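PDB 3S40: diacylglycerol kinase from Bacillus anthracis, which probably phosphorylates the lipid second messenger diacylglycerol, passing it the terminal phosphate of ATP and so producing phosphatidic acid. Local coordinates for residues L13-K18 with T26-I31; H46-E49 with K55-Q58; D129-N134 with G222-F227; Q136-F141 with C284-L289. All blocks are in the same frame, centred on the assembly; numbering follows the deposited sequence.

Interaction 1 of 4, residues L13-K18 with T26-I31; sequences LIVNPK and TNLTKI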
loop_
_atom_site.group_PDB
_atom_site.type_symbol
_atom_site.label_atom_id
_atom_site.label_comp_id
_atom_site.label_asym_id
_atom_site.label_seq_id
_atom_site.Cartn_x
_atom_site.Cartn_y
_atom_site.Cartn_z
ATOM N N LEU A 13 0.317 6.343 -18.835
ATOM C CA LEU A 13 1.332 6.702 -17.849
ATOM C C LEU A 13 0.975 8.037 -17.200
ATOM O O LEU A 13 0.874 9.071 -17.878
ATOM C CB LEU A 13 2.733 6.792 -18.505
ATOM C CG LEU A 13 3.864 7.391 -17.649
ATOM C CD1 LEU A 13 4.190 6.459 -16.473
ATOM C CD2 LEU A 13 5.155 7.674 -18.434
ATOM N N ILE A 14 0.767 8.015 -15.890
ATOM C CA ILE A 14 0.509 9.245 -15.135
ATOM C C ILE A 14 1.808 9.697 -14.513
ATOM O O ILE A 14 2.467 8.928 -13.816
ATOM C CB ILE A 14 -0.547 9.044 -14.023
ATOM C CG1 ILE A 14 -1.882 8.636 -14.653
ATOM C CG2 ILE A 14 -0.705 10.334 -13.161
ATOM C CD1 ILE A 14 -2.899 8.034 -13.675
ATOM N N VAL A 15 2.179 10.944 -14.776
ATOM C CA VAL A 15 3.433 11.497 -14.279
ATOM C C VAL A 15 3.200 12.644 -13.313
ATOM O O VAL A 15 2.570 13.639 -13.670
ATOM C CB VAL A 15 4.292 12.049 -15.431
ATOM C CG1 VAL A 15 5.474 12.850 -14.877
ATOM C CG2 VAL A 15 4.762 10.905 -16.336
ATOM N N ASN A 16 3.713 12.498 -12.095
ATOM C CA ASN A 16 3.818 13.617 -11.160
ATOM C C ASN A 16 5.134 14.339 -11.429
ATOM O O ASN A 16 6.210 13.802 -11.145
ATOM C CB ASN A 16 3.766 13.107 -9.714
ATOM C CG ASN A 16 3.910 14.224 -8.691
ATOM O OD1 ASN A 16 4.053 15.389 -9.042
ATOM N ND2 ASN A 16 3.859 13.866 -7.414
ATOM N N PRO A 17 5.055 15.559 -11.993
ATOM C CA PRO A 17 6.250 16.274 -12.456
ATOM C C PRO A 17 7.188 16.584 -11.303
ATOM O O PRO A 17 8.386 16.769 -11.506
ATOM C CB PRO A 17 5.679 17.574 -13.050
ATOM C CG PRO A 17 4.224 17.307 -13.276
ATOM C CD PRO A 17 3.826 16.344 -12.201
ATOM N N LYS A 18 6.641 16.631 -10.096
ATOM C CA LYS A 18 7.460 16.853 -8.913
ATOM C C LYS A 18 8.200 15.597 -8.467
ATOM O O LYS A 18 9.147 15.671 -7.678
ATOM C CB LYS A 18 6.608 17.381 -7.753
ATOM C CG LYS A 18 6.465 18.890 -7.719
ATOM C CD LYS A 18 5.184 19.362 -8.379
ATOM C CE LYS A 18 5.082 20.884 -8.312
ATOM N NZ LYS A 18 3.752 21.389 -8.754
ATOM N N THR A 26 15.287 14.529 -16.888
ATOM C CA THR A 26 16.161 13.408 -16.622
ATOM C C THR A 26 15.354 12.164 -16.262
ATOM O O THR A 26 15.640 11.068 -16.747
ATOM C CB THR A 26 17.166 13.729 -15.505
ATOM O OG1 THR A 26 18.117 14.682 -15.992
ATOM C CG2 THR A 26 17.905 12.483 -15.099
ATOM N N ASN A 27 14.345 12.338 -15.419
ATOM C CA ASN A 27 13.467 11.228 -15.066
ATOM C C ASN A 27 12.750 10.634 -16.276
ATOM O O ASN A 27 12.625 9.419 -16.418
ATOM C CB ASN A 27 12.462 11.675 -14.009
ATOM C CG ASN A 27 13.136 12.035 -12.704
ATOM O OD1 ASN A 27 14.242 11.564 -12.418
ATOM N ND2 ASN A 27 12.490 12.876 -11.910
ATOM N N LEU A 28 12.276 11.503 -17.157
ATOM C CA LEU A 28 11.521 11.043 -18.301
ATOM C C LEU A 28 12.422 10.336 -19.321
ATOM O O LEU A 28 11.976 9.451 -20.057
ATOM C CB LEU A 28 10.768 12.216 -18.909
ATOM C CG LEU A 28 9.252 12.264 -18.727
ATOM C CD1 LEU A 28 8.806 11.553 -17.476
ATOM C CD2 LEU A 28 8.736 13.709 -18.763
ATOM N N THR A 29 13.698 10.706 -19.343
ATOM C CA THR A 29 14.670 10.022 -20.195
ATOM C C THR A 29 14.856 8.595 -19.690
ATOM O O THR A 29 15.126 7.671 -20.450
ATOM C CB THR A 29 16.029 10.730 -20.135
ATOM O OG1 THR A 29 15.898 12.033 -20.713
ATOM C CG2 THR A 29 17.090 9.932 -20.892
ATOM N N LYS A 30 14.714 8.421 -18.390
ATOM C CA LYS A 30 14.895 7.101 -17.810
ATOM C C LYS A 30 13.673 6.204 -18.005
ATOM O O LYS A 30 13.805 5.010 -18.268
ATOM C CB LYS A 30 15.248 7.236 -16.343
ATOM C CG LYS A 30 16.619 7.828 -16.120
ATOM C CD LYS A 30 16.868 8.089 -14.642
ATOM C CE LYS A 30 18.232 8.725 -14.414
ATOM N NZ LYS A 30 18.520 8.905 -12.954
ATOM N N ILE A 31 12.477 6.764 -17.900
ATOM C CA ILE A 31 11.318 5.872 -17.868
ATOM C C ILE A 31 10.521 5.769 -19.153
ATOM O O ILE A 31 9.962 4.729 -19.444
ATOM C CB ILE A 31 10.361 6.197 -16.698
ATOM C CG1 ILE A 31 9.534 7.438 -16.986
ATOM C CG2 ILE A 31 11.138 6.323 -15.390
ATOM C CD1 ILE A 31 8.686 7.887 -15.796
HETATM O O HOH W 1 9.836 14.291 -12.290
#
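Val15 lays its CG2 methyl against the CD1 methyl of Leu28, 4.3 Å away, and two residues back along the strand Leu13 CD2 meets Ile31 CD1, one helical turn beyond Leu28, at 4.4 Å. These two loose, methyl-to-methyl meetings form the apolar seam by which a strand rests on the helix that follows it. The residues alternate along the strand and recur every three along the helix, the usual fit of a helix on a sheet. In Val15, CG1 stands opposite the backbone N (chi1 170°), which leaves CG2 as the branch that reaches Leu28. Beyond the strand the chain turns polar. Asn16 OD1 accepts from Lys18 N at 3.1 Å, an Asx turn in which the donor sits 52° above the carbonyl plane. A water then spans the segments, donating to Pro17 O and accepting from Asn27 ND2. Asn16 ND2 bonds Thr75 OG1, within the GGDGT sequence associated with nucleotide binding in this kinase family. The whole belongs to the beta-alpha-beta unit of strand 11-15, helix 24-38 and strand 42-46, with Ile31 also packing on Phe70 of strand 66-71 and on Ile113 and Ala117 of helix 113-120.

Interaction 2 of 4, residues H46-E49 with K55-Q58; sequences HTKE and KYCQ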
loop_
_atom_site.group_PDB
_atom_site.type_symbol
_atom_site.label_atom_id
_atom_site.label_comp_id
_atom_site.label_asym_id
_atom_site.label_seq_id
_atom_site.Cartn_x
_atom_site.Cartn_y
_atom_site.Cartn_z
ATOM N N HIS A 46 0.616 14.510 -17.429
ATOM C CA HIS A 46 1.198 15.050 -16.211
ATOM C C HIS A 46 0.080 15.445 -15.265
ATOM O O HIS A 46 -0.953 15.913 -15.717
ATOM C CB HIS A 46 2.052 16.269 -16.520
ATOM C CG HIS A 46 3.167 16.001 -17.481
ATOM N ND1 HIS A 46 4.155 16.927 -17.749
ATOM C CD2 HIS A 46 3.453 14.914 -18.236
ATOM C CE1 HIS A 46 4.996 16.422 -18.631
ATOM N NE2 HIS A 46 4.597 15.200 -18.939
ATOM N N THR A 47 0.261 15.233 -13.960
ATOM C CA THR A 47 -0.665 15.804 -12.976
ATOM C C THR A 47 -0.341 17.288 -12.810
ATOM O O THR A 47 0.773 17.703 -13.084
ATOM C CB THR A 47 -0.528 15.142 -11.589
ATOM O OG1 THR A 47 0.852 15.151 -11.192
ATOM C CG2 THR A 47 -1.036 13.689 -11.623
ATOM N N LYS A 48 -1.306 18.075 -12.355
ATOM C CA LYS A 48 -1.070 19.490 -12.056
ATOM C C LYS A 48 -1.391 19.799 -10.602
ATOM O O LYS A 48 -0.629 20.476 -9.915
ATOM C CB LYS A 48 -1.882 20.405 -12.974
ATOM C CG LYS A 48 -1.280 20.581 -14.361
ATOM C CD LYS A 48 -2.057 19.802 -15.421
ATOM C CE LYS A 48 -1.472 20.004 -16.816
ATOM N NZ LYS A 48 -2.214 19.223 -17.849
ATOM N N GLU A 49 -2.529 19.310 -10.130
ATOM C CA GLU A 49 -2.859 19.472 -8.724
ATOM C C GLU A 49 -3.182 18.140 -8.086
ATOM O O GLU A 49 -3.418 17.141 -8.779
ATOM C CB GLU A 49 -4.043 20.415 -8.541
ATOM C CG GLU A 49 -3.776 21.834 -8.993
ATOM C CD GLU A 49 -4.880 22.359 -9.883
ATOM O OE1 GLU A 49 -5.651 21.531 -10.414
ATOM O OE2 GLU A 49 -4.975 23.594 -10.049
ATOM N N LYS A 55 -8.499 11.583 -10.766
ATOM C CA LYS A 55 -9.401 11.872 -11.877
ATOM C C LYS A 55 -8.955 11.196 -13.169
ATOM O O LYS A 55 -9.793 10.773 -13.946
ATOM C CB LYS A 55 -9.554 13.376 -12.115
ATOM C CG LYS A 55 -10.265 14.088 -10.999
ATOM C CD LYS A 55 -10.121 15.586 -11.119
ATOM C CE LYS A 55 -10.556 16.276 -9.824
ATOM N NZ LYS A 55 -10.504 17.766 -9.944
ATOM N N TYR A 56 -7.646 11.104 -13.406
ATOM C CA TYR A 56 -7.180 10.483 -14.646
ATOM C C TYR A 56 -7.491 8.995 -14.594
ATOM O O TYR A 56 -7.942 8.412 -15.588
ATOM C CB TYR A 56 -5.678 10.663 -14.865
ATOM C CG TYR A 56 -5.182 12.080 -15.022
ATOM C CD1 TYR A 56 -6.031 13.114 -15.384
ATOM C CD2 TYR A 56 -3.834 12.379 -14.803
ATOM C CE1 TYR A 56 -5.544 14.427 -15.535
ATOM C CE2 TYR A 56 -3.344 13.665 -14.945
ATOM C CZ TYR A 56 -4.197 14.684 -15.313
ATOM O OH TYR A 56 -3.689 15.956 -15.436
ATOM N N CYS A 57 -7.268 8.385 -13.427
ATOM C CA CYS A 57 -7.554 6.961 -13.275
ATOM C C CYS A 57 -8.999 6.687 -13.598
ATOM O O CYS A 57 -9.308 5.776 -14.360
ATOM C CB CYS A 57 -7.232 6.457 -11.861
ATOM S SG CYS A 57 -5.454 6.230 -11.572
ATOM N N GLN A 58 -9.881 7.485 -13.012
ATOM C CA GLN A 58 -11.313 7.292 -13.184
ATOM C C GLN A 58 -11.762 7.548 -14.620
ATOM O O GLN A 58 -12.631 6.862 -15.123
ATOM C CB GLN A 58 -12.098 8.138 -12.175
ATOM C CG GLN A 58 -11.974 7.529 -10.773
ATOM C CD GLN A 58 -12.612 8.347 -9.673
ATOM O OE1 GLN A 58 -12.919 9.524 -9.847
ATOM N NE2 GLN A 58 -12.794 7.725 -8.520
#
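Tyr56 holds CG beside its own backbone N and opposite its carbonyl carbon (chi1 -63°), a setting that sends the ring off helix 52-60 to the backbone between His46 and Thr47; Thr47, with OG1 between N and the carbonyl carbon, has its CG2 methyl turned to meet that ring. The phenol hydroxyl donates to His46 O, with OH and O 2.8 Å apart. Seen from the acceptor the bond is bent, the C=O...OH angle being 144°, and the donor is tilted 21° from the carbonyl plane. With respect to the ring, His46 O lies at the edge, near its plane. Thr47 approaches obliquely, its CG2 4.0 Å from Tyr56 CE2, while the aliphatic part of Lys48 crosses the tyrosine at about a right angle, CD coming within 4.2 Å of OH. The setting is a beta-alpha connection of a parallel alpha/beta sheet: the chain leaves strand 42-46, loops, and enters helix 52-60, and the tyrosine on the second turn of that helix reaches back to hold the end of the strand. Asp52 OD2 accepts from the backbone N of both Lys48 and Glu49, so the loop is gripped from two levels of the same helix. On the sheet side, the Tyr56 side chain also touches Ile14 of strand 11-15. Lys48 lies on the exposed flank of this surface contact.

Interaction 3 of 4, residues D129-N134 with G222-F227; sequences DVAKAN and GTLDIF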
loop_
_atom_site.group_PDB
_atom_site.type_symbol
_atom_site.label_atom_id
_atom_site.label_comp_id
_atom_site.label_asym_id
_atom_site.label_seq_id
_atom_site.Cartn_x
_atom_site.Cartn_y
_atom_site.Cartn_z
ATOM N N ASP A 129 -4.524 -8.022 -2.952
ATOM C CA ASP A 129 -5.723 -7.770 -2.156
ATOM C C ASP A 129 -5.819 -6.282 -1.785
ATOM O O ASP A 129 -4.796 -5.614 -1.620
ATOM C CB ASP A 129 -5.730 -8.619 -0.863
ATOM C CG ASP A 129 -5.474 -10.119 -1.119
ATOM O OD1 ASP A 129 -5.742 -10.611 -2.249
ATOM O OD2 ASP A 129 -5.001 -10.803 -0.175
ATOM N N VAL A 130 -7.044 -5.788 -1.637
ATOM C CA VAL A 130 -7.269 -4.404 -1.252
ATOM C C VAL A 130 -8.184 -4.377 -0.045
ATOM O O VAL A 130 -9.256 -4.991 -0.053
ATOM C CB VAL A 130 -7.935 -3.616 -2.399
ATOM C CG1 VAL A 130 -8.377 -2.229 -1.919
ATOM C CG2 VAL A 130 -7.001 -3.542 -3.620
ATOM N N ALA A 131 -7.787 -3.631 0.979
ATOM C CA ALA A 131 -8.558 -3.582 2.215
ATOM C C ALA A 131 -9.667 -2.527 2.151
ATOM O O ALA A 131 -9.575 -1.560 1.390
ATOM C CB ALA A 131 -7.625 -3.325 3.412
ATOM N N LYS A 132 -10.703 -2.724 2.967
ATOM C CA LYS A 132 -11.770 -1.739 3.147
ATOM C C LYS A 132 -12.065 -1.493 4.624
ATOM O O LYS A 132 -12.481 -2.403 5.347
ATOM C CB LYS A 132 -13.060 -2.208 2.480
ATOM C CG LYS A 132 -13.552 -1.304 1.373
ATOM C CD LYS A 132 -15.067 -1.326 1.279
ATOM C CE LYS A 132 -15.531 -1.323 -0.168
ATOM N NZ LYS A 132 -16.993 -1.044 -0.298
ATOM N N ALA A 133 -11.872 -0.253 5.065
ATOM C CA ALA A 133 -12.204 0.123 6.438
ATOM C C ALA A 133 -13.343 1.148 6.449
ATOM O O ALA A 133 -13.195 2.238 5.907
ATOM C CB ALA A 133 -10.970 0.675 7.144
ATOM N N ASN A 134 -14.473 0.794 7.057
ATOM C CA ASN A 134 -15.654 1.659 7.031
ATOM C C ASN A 134 -15.862 2.228 5.629
ATOM O O ASN A 134 -15.965 3.441 5.460
ATOM C CB ASN A 134 -15.526 2.821 8.035
ATOM C CG ASN A 134 -15.659 2.371 9.488
ATOM O OD1 ASN A 134 -16.045 1.234 9.764
ATOM N ND2 ASN A 134 -15.358 3.279 10.426
ATOM N N GLY A 222 -4.892 -13.220 1.225
ATOM C CA GLY A 222 -6.316 -13.289 1.491
ATOM C C GLY A 222 -6.742 -12.937 2.905
ATOM O O GLY A 222 -7.906 -13.112 3.273
ATOM N N THR A 223 -5.809 -12.459 3.716
ATOM C CA THR A 223 -6.152 -12.028 5.072
ATOM C C THR A 223 -5.452 -10.723 5.401
ATOM O O THR A 223 -4.537 -10.290 4.687
ATOM C CB THR A 223 -5.760 -13.070 6.154
ATOM O OG1 THR A 223 -4.335 -13.133 6.267
ATOM C CG2 THR A 223 -6.310 -14.459 5.826
ATOM N N LEU A 224 -5.891 -10.118 6.497
ATOM C CA LEU A 224 -5.283 -8.927 7.053
ATOM C C LEU A 224 -4.583 -9.309 8.344
ATOM O O LEU A 224 -5.004 -10.259 9.026
ATOM C CB LEU A 224 -6.371 -7.913 7.369
ATOM C CG LEU A 224 -6.982 -7.346 6.095
ATOM C CD1 LEU A 224 -8.052 -6.321 6.404
ATOM C CD2 LEU A 224 -5.864 -6.721 5.265
ATOM N N ASP A 225 -3.529 -8.564 8.680
ATOM C CA ASP A 225 -2.757 -8.801 9.897
ATOM C C ASP A 225 -3.071 -7.768 10.971
ATOM O O ASP A 225 -2.798 -6.573 10.816
ATOM C CB ASP A 225 -1.255 -8.804 9.602
ATOM C CG ASP A 225 -0.808 -10.079 8.921
ATOM O OD1 ASP A 225 -0.048 -10.866 9.535
ATOM O OD2 ASP A 225 -1.242 -10.308 7.773
ATOM N N ILE A 226 -3.664 -8.243 12.056
ATOM C CA ILE A 226 -3.892 -7.411 13.222
ATOM C C ILE A 226 -2.637 -7.448 14.069
ATOM O O ILE A 226 -2.088 -8.515 14.341
ATOM C CB ILE A 226 -5.053 -7.942 14.070
ATOM C CG1 ILE A 226 -6.336 -8.018 13.238
ATOM C CG2 ILE A 226 -5.231 -7.085 15.314
ATOM C CD1 ILE A 226 -7.522 -8.595 13.994
ATOM N N PHE A 227 -2.187 -6.279 14.494
ATOM C CA PHE A 227 -0.971 -6.184 15.281
ATOM C C PHE A 227 -1.197 -5.160 16.387
ATOM O O PHE A 227 -1.471 -3.975 16.127
ATOM C CB PHE A 227 0.202 -5.773 14.380
ATOM C CG PHE A 227 1.550 -5.823 15.057
ATOM C CD1 PHE A 227 2.263 -7.004 15.120
ATOM C CD2 PHE A 227 2.094 -4.684 15.631
ATOM C CE1 PHE A 227 3.506 -7.054 15.735
ATOM C CE2 PHE A 227 3.338 -4.723 16.248
ATOM C CZ PHE A 227 4.043 -5.908 16.297
#
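Strand residues 129-133 and the stretch 222-227 are closest at one end and splay apart from there: the CA atoms of Asp129 and Gly222 are 6.6 Å apart, those of Ala131 and Leu224 already 7.9 Å. Gly222 sits at positive phi (78°), in a bend just ahead of strand 224-230, and its N-H is presented to the Asp129 carboxylate. OD2 accepts it at 2.8 Å from Gly222 N, on the syn side and 18° out of the carboxylate plane, with an N-H...O angle of 144°. The other oxygen, OD1, takes the backbone N-H of Gly291, so two main-chain donors from distant parts of the sequence hold one buried carboxylate and fix its rotation. Two residues along, the contact becomes apolar: Leu224 reaches across with its CD2 methyl to lie 4.3 Å from Ala131 CB. The same leucine touches Ile286 and Leu288. The contact therefore bridges two antiparallel sheets, strand 125-133 lying between strands 136-138 and 284-296 in one, and strand 224-230 between strands 254-259 and 198-202 in the other.

Interaction 4 of 4, residues Q136-F141 with C284-L289; sequences QHFLNF and CQIELL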
loop_
_atom_site.group_PDB
_atom_site.type_symbol
_atom_site.label_atom_id
_atom_site.label_comp_id
_atom_site.label_asym_id
_atom_site.label_seq_id
_atom_site.Cartn_x
_atom_site.Cartn_y
_atom_site.Cartn_z
ATOM N N GLN A 136 -13.796 2.612 3.193
ATOM C CA GLN A 136 -12.652 3.352 2.679
ATOM C C GLN A 136 -11.566 2.329 2.308
ATOM O O GLN A 136 -11.273 1.416 3.101
ATOM C CB GLN A 136 -12.153 4.310 3.753
ATOM C CG GLN A 136 -10.743 4.828 3.549
ATOM C CD GLN A 136 -10.652 5.867 2.455
ATOM O OE1 GLN A 136 -10.812 7.062 2.707
ATOM N NE2 GLN A 136 -10.390 5.420 1.232
ATOM N N HIS A 137 -10.983 2.458 1.117
ATOM C CA HIS A 137 -9.984 1.485 0.648
ATOM C C HIS A 137 -8.568 1.849 1.061
ATOM O O HIS A 137 -8.168 3.005 0.931
ATOM C CB HIS A 137 -9.995 1.351 -0.883
ATOM C CG HIS A 137 -11.281 0.834 -1.437
ATOM N ND1 HIS A 137 -12.253 1.662 -1.958
ATOM C CD2 HIS A 137 -11.756 -0.429 -1.557
ATOM C CE1 HIS A 137 -13.271 0.929 -2.375
ATOM N NE2 HIS A 137 -12.992 -0.344 -2.147
ATOM N N PHE A 138 -7.805 0.860 1.525
ATOM C CA PHE A 138 -6.358 1.042 1.696
ATOM C C PHE A 138 -5.531 -0.144 1.213
ATOM O O PHE A 138 -5.978 -1.291 1.232
ATOM C CB PHE A 138 -5.970 1.412 3.138
ATOM C CG PHE A 138 -6.214 0.324 4.144
ATOM C CD1 PHE A 138 -5.193 -0.550 4.508
ATOM C CD2 PHE A 138 -7.456 0.189 4.746
ATOM C CE1 PHE A 138 -5.415 -1.545 5.458
ATOM C CE2 PHE A 138 -7.685 -0.798 5.692
ATOM C CZ PHE A 138 -6.663 -1.674 6.047
ATOM N N LEU A 139 -4.312 0.158 0.795
ATOM C CA LEU A 139 -3.415 -0.827 0.213
ATOM C C LEU A 139 -2.349 -1.259 1.217
ATOM O O LEU A 139 -1.856 -2.393 1.180
ATOM C CB LEU A 139 -2.742 -0.209 -1.006
ATOM C CG LEU A 139 -2.536 -1.090 -2.228
ATOM C CD1 LEU A 139 -3.761 -1.945 -2.458
ATOM C CD2 LEU A 139 -2.232 -0.214 -3.439
ATOM N N ASN A 140 -1.993 -0.347 2.116
ATOM C CA ASN A 140 -0.852 -0.568 2.986
ATOM C C ASN A 140 -1.196 -0.864 4.432
ATOM O O ASN A 140 -0.865 -1.935 4.949
ATOM C CB ASN A 140 0.109 0.613 2.914
ATOM C CG ASN A 140 1.462 0.204 2.436
ATOM O OD1 ASN A 140 1.887 0.571 1.338
ATOM N ND2 ASN A 140 2.152 -0.587 3.246
ATOM N N PHE A 141 -1.858 0.072 5.096
ATOM C CA PHE A 141 -2.066 -0.109 6.514
ATOM C C PHE A 141 -3.176 0.761 7.063
ATOM O O PHE A 141 -3.530 1.779 6.488
ATOM C CB PHE A 141 -0.757 0.158 7.278
ATOM C CG PHE A 141 -0.491 1.619 7.527
ATOM C CD1 PHE A 141 -0.897 2.218 8.711
ATOM C CD2 PHE A 141 0.134 2.399 6.566
ATOM C CE1 PHE A 141 -0.669 3.562 8.937
ATOM C CE2 PHE A 141 0.360 3.756 6.784
ATOM C CZ PHE A 141 -0.042 4.336 7.971
ATOM N N CYS A 284 -14.803 0.737 13.995
ATOM C CA CYS A 284 -14.432 0.488 12.609
ATOM C C CYS A 284 -14.533 -0.988 12.219
ATOM O O CYS A 284 -14.076 -1.878 12.956
ATOM C CB CYS A 284 -13.015 1.021 12.366
ATOM S SG CYS A 284 -12.594 1.232 10.643
ATOM N N GLN A 285 -15.154 -1.234 11.067
ATOM C CA GLN A 285 -15.260 -2.570 10.482
ATOM C C GLN A 285 -14.300 -2.678 9.306
ATOM O O GLN A 285 -14.217 -1.770 8.464
ATOM C CB GLN A 285 -16.695 -2.853 10.011
ATOM C CG GLN A 285 -16.912 -4.252 9.409
ATOM C CD GLN A 285 -16.730 -5.396 10.418
ATOM O OE1 GLN A 285 -16.906 -5.212 11.626
ATOM N NE2 GLN A 285 -16.387 -6.586 9.918
ATOM N N ILE A 286 -13.559 -3.782 9.255
ATOM C CA ILE A 286 -12.597 -3.975 8.176
ATOM C C ILE A 286 -12.827 -5.285 7.437
ATOM O O ILE A 286 -13.003 -6.348 8.059
ATOM C CB ILE A 286 -11.136 -3.924 8.654
ATOM C CG1 ILE A 286 -10.926 -2.793 9.662
ATOM C CG2 ILE A 286 -10.206 -3.778 7.457
ATOM C CD1 ILE A 286 -9.489 -2.554 10.023
ATOM N N GLU A 287 -12.817 -5.175 6.109
ATOM C CA GLU A 287 -13.021 -6.291 5.187
ATOM C C GLU A 287 -11.853 -6.327 4.202
ATOM O O GLU A 287 -11.230 -5.307 3.930
ATOM C CB GLU A 287 -14.311 -6.090 4.378
ATOM C CG GLU A 287 -15.543 -5.735 5.191
ATOM C CD GLU A 287 -16.042 -6.891 6.042
ATOM O OE1 GLU A 287 -16.768 -6.635 7.026
ATOM O OE2 GLU A 287 -15.711 -8.056 5.724
ATOM N N LEU A 288 -11.578 -7.497 3.648
ATOM C CA LEU A 288 -10.552 -7.604 2.629
ATOM C C LEU A 288 -11.156 -7.993 1.286
ATOM O O LEU A 288 -11.941 -8.931 1.211
ATOM C CB LEU A 288 -9.526 -8.650 3.030
ATOM C CG LEU A 288 -8.386 -8.716 2.024
ATOM C CD1 LEU A 288 -7.362 -7.630 2.326
ATOM C CD2 LEU A 288 -7.753 -10.073 2.007
ATOM N N LEU A 289 -10.781 -7.284 0.224
ATOM C CA LEU A 289 -11.194 -7.673 -1.127
ATOM C C LEU A 289 -10.090 -8.468 -1.826
ATOM O O LEU A 289 -9.087 -7.925 -2.293
ATOM C CB LEU A 289 -11.569 -6.440 -1.949
ATOM C CG LEU A 289 -12.580 -5.521 -1.263
ATOM C CD1 LEU A 289 -12.695 -4.210 -2.052
ATOM C CD2 LEU A 289 -13.927 -6.223 -1.116
#
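Phe138 and Ile286 form the buried half of this contact, His137 and Leu289 the half nearer solvent. On the buried side the Ile286 CG2 methyl comes to the edge of the phenyl ring, near its plane, 4.3 Å from Phe138 CE2; the Phe138 side chain also packs on Ala131 of the strand between and touches Asp275. Neighbouring residues on a strand point to opposite faces, and so His137 emerges on the other surface of the sheet. Its CG lies opposite the carbonyl carbon (chi1 -63°), and the imidazole is met edge-on by Leu289, whose CD1 lies in the ring plane, 3.9 Å from His137 NE2. The two side chains cross at about a right angle. This approach is the shorter of the two, yet both residues are partly exposed, whereas Phe138 and Ile286 are buried. On the same face the polar neighbours are tied to each other: Gln285 NE2 donates to Glu287 OE1 at 2.9 Å, close to the plane of the Gln285 amide but from 43° above the carboxylate plane. Gln136 NE2 bonds Asn81 OD1 and, weakly, His137 O. Past the strand, Asp275 gathers the backbone N-H groups of Leu139, Asn140 and Phe141, setting the turn toward strand 141-144. The backbones stay apart, His137 and Leu288 CA atoms being 9.3 Å from each other, because strand 125-133 runs between. Side chains meeting over an intervening strand on both faces of an antiparallel sheet are consistent with the NAD kinase-like beta sandwich expected in the C-terminal part of these lipid kinases.

How the interactions relate
The four contacts fall into two pairs, one to each part of the fold. Interactions 1 and 2, centres 14 Å apart, are joined through strand 11-15: Val15 O lies 2.8 Å from Thr47 N, a probable hydrogen bond from the end of that strand to the loop after strand 42-46. Interactions 3 and 4 are nearly superposed, with centres 5 Å apart, and their segments alternate along the chain; Val130 O and Leu289 N, also 2.8 Å apart, join strand 125-133 of the one to strand 284-296 of the other. Between the pairs no atoms touch, the nearest approach being about 9 Å, between interactions 2 and 4. Of the four, interaction 1 borders the probable nucleotide site, through Asn16 and Thr75, whereas interactions 3 and 4 build the sandwich beyond.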